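TRAP dicarboxylate transporter-DctP subunit (Rhodobacter sphaeroides, PDB 4PE3) probably binds a small organic acid in the periplasm and delivers it to a TRAP-type membrane transporter. Local coordinates at residues K55-T60 and K262-A266; M122-V126 and F146-T151; R309-R313 and G341-E345. One frame throughout, in Å; residues are numbered along the deposited sequence.

How the contacts relate
From the N terminus, helix 44-59 supplies the first half of contact 1. Its partner, on the long helix 257-291, comes some 200 residues later. Contact 2 is nested inside that loop: helix 119-128 packs on strand 144-150, an outermost strand of the five-stranded sheet. Contacts 1 and 2 touch through Ile263 and Thr264, which pack against Ile147, although their centres lie about 17 Å apart. Contact 3 follows in series. It closes a short span, mostly helix, between helix 302-320 and the C-terminal tail. Its nearest atoms are about 7 Å from contact 2 and about 22 Å from contact 1, so it touches neither.

Contact 1: residues K55-T60 and K262-A266; sequences KVKELT and KITEA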
ATOM      1  N   LYS A  55      21.063   6.477  -2.566  1.00 17.53           N
ATOM      2  CA  LYS A  55      21.070   6.721  -4.000  1.00 19.46           C
ATOM      3  C   LYS A  55      21.003   8.210  -4.309  1.00 20.23           C
ATOM      4  O   LYS A  55      21.525   8.650  -5.330  1.00 23.28           O
ATOM      5  CB  LYS A  55      19.940   5.955  -4.686  1.00 19.16           C
ATOM      6  CG  LYS A  55      20.146   4.447  -4.689  1.00 20.29           C
ATOM      7  CD  LYS A  55      21.436   4.075  -5.405  1.00 26.08           C
ATOM      8  CE  LYS A  55      21.759   2.606  -5.254  1.00 24.31           C
ATOM      9  NZ  LYS A  55      23.041   2.291  -5.936  1.00 27.32           N
ATOM     10  N   VAL A  56      20.370   8.988  -3.436  1.00 17.12           N
ATOM     11  CA  VAL A  56      20.374  10.443  -3.624  1.00 17.65           C
ATOM     12  C   VAL A  56      21.814  10.929  -3.535  1.00 19.31           C
ATOM     13  O   VAL A  56      22.276  11.674  -4.390  1.00 24.79           O
ATOM     14  CB  VAL A  56      19.474  11.168  -2.599  1.00 17.17           C
ATOM     15  CG1 VAL A  56      19.712  12.671  -2.630  1.00 18.18           C
ATOM     16  CG2 VAL A  56      18.002  10.854  -2.856  1.00 19.03           C
ATOM     17  N   LYS A  57      22.541  10.468  -2.529  1.00 19.97           N
ATOM     18  CA  LYS A  57      23.930  10.892  -2.365  1.00 24.00           C
ATOM     19  C   LYS A  57      24.798  10.423  -3.533  1.00 24.65           C
ATOM     20  O   LYS A  57      25.620  11.179  -4.042  1.00 26.50           O
ATOM     21  CB  LYS A  57      24.484  10.362  -1.049  1.00 24.66           C
ATOM     22  CG  LYS A  57      25.936  10.731  -0.795  1.00 27.86           C
ATOM     23  CD  LYS A  57      26.412  10.105   0.504  1.00 28.13           C
ATOM     24  CE  LYS A  57      26.845  11.149   1.511  1.00 36.99           C
ATOM     25  NZ  LYS A  57      28.158  11.742   1.151  1.00 38.98           N
ATOM     26  N   GLU A  58      24.613   9.180  -3.961  1.00 25.58           N
ATOM     27  CA  GLU A  58      25.401   8.631  -5.059  1.00 27.04           C
ATOM     28  C   GLU A  58      25.144   9.350  -6.383  1.00 28.70           C
ATOM     29  O   GLU A  58      26.083   9.754  -7.073  1.00 28.11           O
ATOM     30  CB  GLU A  58      25.114   7.133  -5.223  1.00 26.22           C
ATOM     31  CG  GLU A  58      25.952   6.240  -4.323  1.00 29.54           C
ATOM     32  CD  GLU A  58      25.473   4.798  -4.317  1.00 31.47           C
ATOM     33  OE1 GLU A  58      24.642   4.439  -5.178  1.00 32.34           O
ATOM     34  OE2 GLU A  58      25.929   4.027  -3.446  1.00 36.34           O
ATOM     35  N   LEU A  59      23.872   9.515  -6.730  1.00 26.85           N
ATOM     36  CA  LEU A  59      23.488  10.050  -8.027  1.00 25.51           C
ATOM     37  C   LEU A  59      23.877  11.510  -8.152  1.00 28.85           C
ATOM     38  O   LEU A  59      24.187  11.976  -9.249  1.00 27.97           O
ATOM     39  CB  LEU A  59      21.979   9.872  -8.258  1.00 28.73           C
ATOM     40  CG  LEU A  59      21.526   8.511  -8.806  1.00 31.72           C
ATOM     41  CD1 LEU A  59      22.163   7.371  -8.054  1.00 33.32           C
ATOM     42  CD2 LEU A  59      20.003   8.384  -8.773  1.00 28.31           C
ATOM     43  N   THR A  60      23.854  12.224  -7.033  1.00 27.15           N
ATOM     44  CA  THR A  60      24.232  13.639  -7.021  1.00 26.73           C
ATOM     45  C   THR A  60      25.697  13.820  -6.631  1.00 29.93           C
ATOM     46  O   THR A  60      26.162  14.945  -6.460  1.00 30.44           O
ATOM     47  CB  THR A  60      23.347  14.476  -6.053  1.00 26.05           C
ATOM     48  OG1 THR A  60      23.640  14.134  -4.691  1.00 27.47           O
ATOM     49  CG2 THR A  60      21.867  14.256  -6.336  1.00 24.65           C
ATOM     50  N   LYS A 262      17.571  13.579 -10.447  1.00 26.75           N
ATOM     51  CA  LYS A 262      18.364  12.601  -9.721  1.00 25.80           C
ATOM     52  C   LYS A 262      17.646  12.106  -8.475  1.00 25.39           C
ATOM     53  O   LYS A 262      17.691  10.911  -8.164  1.00 23.34           O
ATOM     54  CB  LYS A 262      19.727  13.176  -9.347  1.00 25.67           C
ATOM     55  CG  LYS A 262      20.595  13.471 -10.555  1.00 28.53           C
ATOM     56  CD  LYS A 262      22.033  13.673 -10.163  1.00 37.12           C
ATOM     57  CE  LYS A 262      22.835  14.292 -11.289  1.00 41.32           C
ATOM     58  NZ  LYS A 262      23.843  15.259 -10.764  1.00 42.54           N
ATOM     59  N   ILE A 263      16.981  13.008  -7.761  1.00 21.79           N
ATOM     60  CA  ILE A 263      16.195  12.608  -6.587  1.00 21.34           C
ATOM     61  C   ILE A 263      15.012  11.725  -6.996  1.00 19.85           C
ATOM     62  O   ILE A 263      14.724  10.711  -6.346  1.00 18.34           O
ATOM     63  CB  ILE A 263      15.694  13.834  -5.798  1.00 23.64           C
ATOM     64  CG1 ILE A 263      16.891  14.590  -5.202  1.00 22.12           C
ATOM     65  CG2 ILE A 263      14.698  13.423  -4.699  1.00 20.94           C
ATOM     66  CD1 ILE A 263      16.530  15.953  -4.658  1.00 25.53           C
ATOM     67  N   THR A 264      14.334  12.064  -8.083  1.00 21.63           N
ATOM     68  CA  THR A 264      13.250  11.219  -8.569  1.00 19.81           C
ATOM     69  C   THR A 264      13.813   9.855  -8.958  1.00 19.72           C
ATOM     70  O   THR A 264      13.206   8.815  -8.683  1.00 18.99           O
ATOM     71  CB  THR A 264      12.554  11.900  -9.763  1.00 20.69           C
ATOM     72  OG1 THR A 264      11.911  13.096  -9.306  1.00 23.93           O
ATOM     73  CG2 THR A 264      11.532  10.997 -10.371  1.00 20.50           C
ATOM     74  N   GLU A 265      14.994   9.846  -9.559  1.00 22.39           N
ATOM     75  CA  GLU A 265      15.634   8.604  -9.965  1.00 24.28           C
ATOM     76  C   GLU A 265      15.977   7.754  -8.737  1.00 22.61           C
ATOM     77  O   GLU A 265      15.720   6.546  -8.717  1.00 19.87           O
ATOM     78  CB  GLU A 265      16.897   8.909 -10.769  1.00 23.95           C
ATOM     79  CG  GLU A 265      17.552   7.695 -11.406  1.00 30.05           C
ATOM     80  CD  GLU A 265      18.781   8.049 -12.233  1.00 33.73           C
ATOM     81  OE1 GLU A 265      19.490   7.106 -12.650  1.00 37.88           O
ATOM     82  OE2 GLU A 265      19.040   9.257 -12.471  1.00 39.06           O
ATOM     83  N   ALA A 266      16.553   8.388  -7.713  1.00 19.28           N
ATOM     84  CA  ALA A 266      16.877   7.696  -6.467  1.00 19.46           C
ATOM     85  C   ALA A 266      15.637   7.060  -5.856  1.00 19.94           C
ATOM     86  O   ALA A 266      15.673   5.931  -5.361  1.00 17.16           O
ATOM     87  CB  ALA A 266      17.531   8.661  -5.467  1.00 23.26           C
TER
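Leu59 packs onto the helical turn Lys262-Ala266 and fills the middle of this helix pair. Leu59 CB lies 4.1 Å from Lys262 CB. CG is anti to the carbonyl carbon (chi1 -84°), and the second torsion turns CD2 onward, away from its own CA and into the other helix. There Leu59 CD2 meets backbone: Lys262 O at 3.5 Å and Ala266 N at 3.6 Å. These two polar atoms are already bonded to each other within the helix, so the methyl covers a satisfied pair. The extended chain of Glu265 runs past the same methyl. Glu265 CB, CG and CD each lie 3.7 Å from Leu59 CD2.

The partners are the C-terminal end of helix 44-59 and an early part of helix 257-291, in a solute-binding protein of family 7. The short segments run at 136°, with axes 8.6 Å apart. Ala266 suits this approach. Ala266 CB sits beside Lys55 CB and is pressed to 3.4 Å from Val56 CG2, tight for two carbons. On the other branch, Val56 CG1 meets Ile263 CG1 more loosely, at 4.3 Å.

Thr60 CG2 rests on Lys262 CB, the two side chains slanting across each other. Thr60 OG1 donates to Val56 O at 2.8 Å. Thr60 N reaches the same oxygen from the opposite face of the carbonyl plane, so two donors grip the last turn of the helix. Thr60 OG1 also bonds Val64 N. Val56 packs onto Ile66, on the strand that follows.

Contact 2: residues M122-V126 and F146-T151; sequences MIDFV and FIGVST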
HETATM    1  N   MSE A 122      -0.227  -0.602  -9.470  1.00 11.75           N
HETATM    2  CA  MSE A 122      -0.372   0.643  -8.711  1.00 11.89           C
HETATM    3  C   MSE A 122       0.697   1.676  -9.090  1.00 12.88           C
HETATM    4  O   MSE A 122       0.418   2.874  -9.238  1.00 12.06           O
HETATM    5  CB  MSE A 122      -0.353   0.330  -7.218  1.00 11.46           C
HETATM    6  CG  MSE A 122      -0.611   1.544  -6.330  1.00 12.19           C
HETATM    7 SE   MSE A 122       0.980   2.545  -5.918  1.00 11.29          SE
HETATM    8  CE  MSE A 122       1.728   1.442  -4.545  1.00 13.52           C
ATOM      9  N   ILE A 123       1.921   1.199  -9.262  0.88 12.13           N
ATOM     10  CA  ILE A 123       3.026   2.074  -9.636  0.88 14.11           C
ATOM     11  C   ILE A 123       2.776   2.693 -11.018  0.88 13.65           C
ATOM     12  O   ILE A 123       3.034   3.874 -11.235  0.88 13.04           O
ATOM     13  CB  ILE A 123       4.363   1.312  -9.584  0.88 12.91           C
ATOM     14  CG1 ILE A 123       4.822   1.154  -8.125  0.88 13.24           C
ATOM     15  CG2 ILE A 123       5.430   2.015 -10.376  0.88 15.51           C
ATOM     16  CD1 ILE A 123       5.660  -0.069  -7.858  0.88 18.03           C
ATOM     17  N   ASP A 124       2.257   1.906 -11.951  1.00 14.28           N
ATOM     18  CA  ASP A 124       1.922   2.430 -13.273  1.00 16.44           C
ATOM     19  C   ASP A 124       0.771   3.429 -13.211  1.00 14.74           C
ATOM     20  O   ASP A 124       0.809   4.469 -13.885  1.00 16.63           O
ATOM     21  CB  ASP A 124       1.622   1.297 -14.253  1.00 15.67           C
ATOM     22  CG  ASP A 124       1.466   1.801 -15.665  1.00 19.37           C
ATOM     23  OD1 ASP A 124       2.502   2.164 -16.251  1.00 21.34           O
ATOM     24  OD2 ASP A 124       0.326   1.851 -16.171  1.00 24.32           O
ATOM     25  N   PHE A 125      -0.240   3.139 -12.395  1.00 13.57           N
ATOM     26  CA  PHE A 125      -1.301   4.112 -12.154  1.00 13.15           C
ATOM     27  C   PHE A 125      -0.741   5.455 -11.660  1.00 12.84           C
ATOM     28  O   PHE A 125      -1.116   6.539 -12.150  1.00 15.01           O
ATOM     29  CB  PHE A 125      -2.310   3.564 -11.162  1.00 13.52           C
ATOM     30  CG  PHE A 125      -3.267   4.587 -10.639  1.00 13.74           C
ATOM     31  CD1 PHE A 125      -4.212   5.162 -11.459  1.00 15.25           C
ATOM     32  CD2 PHE A 125      -3.231   4.961  -9.310  1.00 16.62           C
ATOM     33  CE1 PHE A 125      -5.092   6.089 -10.973  1.00 17.94           C
ATOM     34  CE2 PHE A 125      -4.113   5.904  -8.816  1.00 15.62           C
ATOM     35  CZ  PHE A 125      -5.033   6.475  -9.644  1.00 17.65           C
ATOM     36  N   VAL A 126       0.178   5.414 -10.707  1.00 13.15           N
ATOM     37  CA  VAL A 126       0.758   6.644 -10.179  1.00 13.02           C
ATOM     38  C   VAL A 126       1.610   7.350 -11.214  1.00 14.71           C
ATOM     39  O   VAL A 126       1.458   8.558 -11.427  1.00 14.92           O
ATOM     40  CB  VAL A 126       1.577   6.361  -8.903  1.00 12.48           C
ATOM     41  CG1 VAL A 126       2.385   7.590  -8.489  1.00 14.77           C
ATOM     42  CG2 VAL A 126       0.636   5.943  -7.819  1.00 13.58           C
ATOM     43  N   PHE A 146       5.008  15.779  -3.987  1.00 15.53           N
ATOM     44  CA  PHE A 146       5.049  14.302  -4.061  1.00 15.52           C
ATOM     45  C   PHE A 146       6.162  13.916  -5.025  1.00 16.07           C
ATOM     46  O   PHE A 146       6.152  14.329  -6.175  1.00 19.39           O
ATOM     47  CB  PHE A 146       3.696  13.761  -4.543  1.00 16.85           C
ATOM     48  CG  PHE A 146       3.678  12.278  -4.779  1.00 16.73           C
ATOM     49  CD1 PHE A 146       3.660  11.406  -3.720  1.00 17.29           C
ATOM     50  CD2 PHE A 146       3.665  11.763  -6.062  1.00 16.87           C
ATOM     51  CE1 PHE A 146       3.632  10.039  -3.928  1.00 15.91           C
ATOM     52  CE2 PHE A 146       3.624  10.389  -6.272  1.00 14.79           C
ATOM     53  CZ  PHE A 146       3.618   9.542  -5.210  1.00 15.80           C
ATOM     54  N   ILE A 147       7.166  13.202  -4.533  1.00 15.90           N
ATOM     55  CA  ILE A 147       8.284  12.762  -5.366  1.00 16.10           C
ATOM     56  C   ILE A 147       7.972  11.429  -6.052  1.00 16.20           C
ATOM     57  O   ILE A 147       8.090  11.320  -7.271  1.00 18.35           O
ATOM     58  CB  ILE A 147       9.576  12.631  -4.549  1.00 16.64           C
ATOM     59  CG1 ILE A 147       9.946  13.992  -3.964  1.00 17.39           C
ATOM     60  CG2 ILE A 147      10.725  12.103  -5.417  1.00 15.51           C
ATOM     61  CD1 ILE A 147      10.947  13.917  -2.833  1.00 21.29           C
ATOM     62  N   GLY A 148       7.577  10.422  -5.277  1.00 13.29           N
ATOM     63  CA  GLY A 148       7.219   9.145  -5.861  1.00 13.89           C
ATOM     64  C   GLY A 148       6.663   8.183  -4.837  1.00 12.58           C
ATOM     65  O   GLY A 148       6.613   8.455  -3.642  1.00 13.56           O
ATOM     66  N   VAL A 149       6.246   7.026  -5.348  1.00 11.86           N
ATOM     67  CA  VAL A 149       5.490   6.072  -4.569  1.00 12.95           C
ATOM     68  C   VAL A 149       6.333   4.846  -4.233  1.00 12.19           C
ATOM     69  O   VAL A 149       7.273   4.483  -4.955  1.00 13.18           O
ATOM     70  CB  VAL A 149       4.181   5.668  -5.335  1.00 16.74           C
ATOM     71  CG1 VAL A 149       4.486   4.722  -6.489  1.00 17.65           C
ATOM     72  CG2 VAL A 149       3.198   5.064  -4.393  1.00 18.04           C
ATOM     73  N   SER A 150       5.994   4.211  -3.116  1.00 12.59           N
ATOM     74  CA  SER A 150       6.531   2.909  -2.776  1.00 12.96           C
ATOM     75  C   SER A 150       5.433   2.139  -2.080  1.00 12.35           C
ATOM     76  O   SER A 150       4.322   2.613  -1.972  1.00 11.96           O
ATOM     77  CB  SER A 150       7.736   3.096  -1.870  1.00 18.32           C
ATOM     78  OG  SER A 150       7.421   3.922  -0.758  1.00 24.17           O
ATOM     79  N   THR A 151       5.739   0.929  -1.623  1.00 12.42           N
ATOM     80  CA  THR A 151       4.771   0.155  -0.864  1.00 10.86           C
ATOM     81  C   THR A 151       5.446  -0.854   0.075  1.00 10.52           C
ATOM     82  O   THR A 151       6.489  -1.393  -0.247  1.00 11.40           O
ATOM     83  CB  THR A 151       3.813  -0.582  -1.837  1.00 11.81           C
ATOM     84  OG1 THR A 151       2.849  -1.349  -1.102  1.00 11.30           O
ATOM     85  CG2 THR A 151       4.596  -1.503  -2.727  1.00 11.98           C
TER
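Met122, Ile123 and Val126 pack on Val149 across a helix and a strand that run nearly antiparallel, at 163°, with segment axes 9.1 Å apart. The contact is apolar and buried.

Val149 is the centre of it. Its CG1 sits between the backbone N and the carbonyl carbon (chi1 75°), and CG2 is anti to the N. The two methyls therefore mainly face different partners. Val149 CG2 meets the SE atom of Met122, modelled as selenomethionine, at 3.7 Å. Val149 CG1 lies 4.1 Å from Val126 CG1, and also touches CG1 of Ile123 in one of that residue's two conformers. The Met122 chain bends at its second and third torsions, which carries Met122 CE along the strand to Ser150 O, 3.8 Å away, and to Thr151 CB.

Val126 CG1 also reaches Phe146 CE2, at 3.8 Å. It approaches the ring at its edge, near the plane. One face of the Phe146 ring is covered by Gly148 N, 3.9 Å above the ring centre. With both methyls of Val149 gone, as in an alanine here, Met122 SE would probably lose its nearest strand partner, and the packing of Ile123 and Val126 on the strand would thin.

Strand 144-150 lies at the border of the five-stranded sheet, beside strand 243-248. Ile147 and Gly148 form a classic beta bulge opposite Val245. Phe146 packs further on helix 131-139. Ser150 points the other way, onto helix 257-291, whose Gln267 and Gln271 donate to Val149 O.

Contact 3: residues R309-R313 and G341-E345; sequences RGIAR and GLMAE
The C-terminal tail, just past the Schellman motif that ends helix 324-339 at Gly341, packs here on helix 302-320 through Arg309, Leu342 and Met343. Arg309 NH1 donates to Leu342 O at 2.8 Å. The bond is bent, with an N-H...O angle of 131°, and the oxygen lies 35° out of the guanidinium plane. Arg309 reaches it with a chain that is extended from CG to NE.

The same leucine also covers the group. Leu342 CB sits 3.7 Å above one face of the Arg309 guanidinium, toward its rim, so a single residue gives both the acceptor and the apolar cover. Arg309 NE bonds Ala115 O, a further bond that helps fix the rotation of the group.

Met343 is a selenomethionine with two conformers; in one of them Arg309 CB touches Met343 CG at 3.8 Å. One turn on, Arg313 crosses Met343 at about a right angle, with Arg313 CD 3.9 Å from Met343 CE. Arg313 NH1 pairs with Glu317.

Met343 also packs back on Val334 and Leu337 of helix 324-339. Arg309 and Leu342 both touch Gln121, so the tail lies among helices 302-320, 324-339 and 119-128.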
ATOM      1  N   ARG A 309     -12.854  -6.304  -8.353  1.00 14.46           N
ATOM      2  CA  ARG A 309     -12.825  -4.852  -8.585  1.00 13.92           C
ATOM      3  C   ARG A 309     -14.211  -4.251  -8.725  1.00 14.99           C
ATOM      4  O   ARG A 309     -14.488  -3.167  -8.227  1.00 17.03           O
ATOM      5  CB  ARG A 309     -12.051  -4.477  -9.848  1.00 18.78           C
ATOM      6  CG  ARG A 309     -10.600  -4.774  -9.752  1.00 18.45           C
ATOM      7  CD  ARG A 309      -9.820  -4.133 -10.883  1.00 16.71           C
ATOM      8  NE  ARG A 309      -8.443  -4.546 -10.733  1.00 15.36           N
ATOM      9  CZ  ARG A 309      -7.927  -5.678 -11.200  1.00 19.41           C
ATOM     10  NH1 ARG A 309      -8.654  -6.487 -11.964  1.00 18.57           N
ATOM     11  NH2 ARG A 309      -6.656  -5.967 -10.930  1.00 18.35           N
ATOM     12  N   GLY A 310     -15.077  -4.961  -9.427  1.00 15.92           N
ATOM     13  CA  GLY A 310     -16.419  -4.469  -9.667  1.00 17.13           C
ATOM     14  C   GLY A 310     -17.217  -4.373  -8.383  1.00 17.74           C
ATOM     15  O   GLY A 310     -17.974  -3.434  -8.174  1.00 19.90           O
ATOM     16  N   ILE A 311     -17.048  -5.347  -7.500  1.00 16.16           N
ATOM     17  CA  ILE A 311     -17.727  -5.273  -6.221  1.00 16.76           C
ATOM     18  C   ILE A 311     -17.153  -4.103  -5.419  1.00 15.47           C
ATOM     19  O   ILE A 311     -17.881  -3.317  -4.836  1.00 16.60           O
ATOM     20  CB  ILE A 311     -17.584  -6.586  -5.440  1.00 16.16           C
ATOM     21  CG1 ILE A 311     -18.493  -7.634  -6.067  1.00 24.28           C
ATOM     22  CG2 ILE A 311     -17.971  -6.398  -3.996  1.00 20.66           C
ATOM     23  CD1 ILE A 311     -17.814  -8.922  -6.358  1.00 32.73           C
ATOM     24  N   ALA A 312     -15.832  -4.007  -5.395  1.00 14.43           N
ATOM     25  CA  ALA A 312     -15.157  -2.979  -4.618  1.00 13.85           C
ATOM     26  C   ALA A 312     -15.528  -1.580  -5.113  1.00 14.74           C
ATOM     27  O   ALA A 312     -15.677  -0.643  -4.317  1.00 15.39           O
ATOM     28  CB  ALA A 312     -13.665  -3.200  -4.688  1.00 13.20           C
ATOM     29  N   ARG A 313     -15.700  -1.456  -6.420  1.00 15.82           N
ATOM     30  CA  ARG A 313     -16.004  -0.163  -7.039  1.00 16.49           C
ATOM     31  C   ARG A 313     -17.258   0.459  -6.440  1.00 17.46           C
ATOM     32  O   ARG A 313     -17.337   1.667  -6.266  1.00 17.99           O
ATOM     33  CB  ARG A 313     -16.164  -0.314  -8.549  1.00 19.15           C
ATOM     34  CG  ARG A 313     -16.391   1.020  -9.305  1.00 21.56           C
ATOM     35  CD  ARG A 313     -17.314   0.826 -10.503  1.00 22.85           C
ATOM     36  NE  ARG A 313     -18.590   0.243 -10.105  1.00 23.88           N
ATOM     37  CZ  ARG A 313     -19.569   0.900  -9.487  1.00 21.48           C
ATOM     38  NH1 ARG A 313     -19.431   2.178  -9.198  1.00 23.69           N
ATOM     39  NH2 ARG A 313     -20.689   0.262  -9.154  1.00 26.85           N
ATOM     40  N   GLY A 341      -8.044  -2.719 -19.070  1.00 24.52           N
ATOM     41  CA  GLY A 341      -8.770  -3.980 -19.177  1.00 25.10           C
ATOM     42  C   GLY A 341      -8.894  -4.724 -17.859  1.00 23.49           C
ATOM     43  O   GLY A 341      -9.181  -5.927 -17.831  1.00 24.14           O
ATOM     44  N   LEU A 342      -8.680  -4.012 -16.761  1.00 21.92           N
ATOM     45  CA  LEU A 342      -8.721  -4.601 -15.440  1.00 20.46           C
ATOM     46  C   LEU A 342     -10.119  -4.594 -14.837  1.00 20.48           C
ATOM     47  O   LEU A 342     -10.404  -5.328 -13.885  1.00 19.91           O
ATOM     48  CB  LEU A 342      -7.753  -3.828 -14.534  1.00 18.96           C
ATOM     49  CG  LEU A 342      -6.277  -4.060 -14.884  1.00 20.75           C
ATOM     50  CD1 LEU A 342      -5.352  -3.136 -14.084  1.00 18.68           C
ATOM     51  CD2 LEU A 342      -5.880  -5.524 -14.686  1.00 20.88           C
HETATM   52  N   MSE A 343     -10.995  -3.758 -15.372  0.52 24.56           N
HETATM   53  CA  MSE A 343     -12.357  -3.686 -14.870  0.52 26.68           C
HETATM   54  C   MSE A 343     -13.316  -3.556 -16.033  0.52 26.01           C
HETATM   55  O   MSE A 343     -12.974  -2.974 -17.060  0.52 25.90           O
HETATM   56  CB  MSE A 343     -12.496  -2.479 -13.962  0.52 29.90           C
HETATM   57  CG  MSE A 343     -13.476  -2.634 -12.828  0.52 24.95           C
HETATM   58 SE   MSE A 343     -13.287  -1.031 -11.780  0.52 32.05          SE
HETATM   59  CE  MSE A 343     -14.319   0.128 -12.926  0.52 30.67           C
ATOM     60  N   ALA A 344     -14.517  -4.105 -15.860  1.00 25.48           N
ATOM     61  CA  ALA A 344     -15.528  -4.125 -16.905  1.00 27.86           C
ATOM     62  C   ALA A 344     -15.744  -2.722 -17.418  1.00 32.24           C
ATOM     63  O   ALA A 344     -15.916  -1.793 -16.636  1.00 31.88           O
ATOM     64  CB  ALA A 344     -16.851  -4.726 -16.392  1.00 29.01           C
ATOM     65  N   GLU A 345     -15.737  -2.579 -18.740  1.00 32.93           N
ATOM     66  CA  GLU A 345     -15.765  -1.267 -19.370  1.00 41.04           C
ATOM     67  C   GLU A 345     -17.149  -0.635 -19.261  1.00 43.17           C
ATOM     68  O   GLU A 345     -18.179  -1.318 -19.237  1.00 42.95           O
ATOM     69  CB  GLU A 345     -15.339  -1.376 -20.838  1.00 43.34           C
ATOM     70  CG  GLU A 345     -15.226  -0.041 -21.567  1.00 44.27           C
ATOM     71  CD  GLU A 345     -13.832   0.566 -21.512  1.00 41.99           C
ATOM     72  OE1 GLU A 345     -12.907  -0.092 -20.993  1.00 46.54           O
ATOM     73  OE2 GLU A 345     -13.661   1.703 -21.996  1.00 49.62           O
ATOM     74  OXT GLU A 345     -17.265   0.590 -19.202  1.00 41.89           O
TER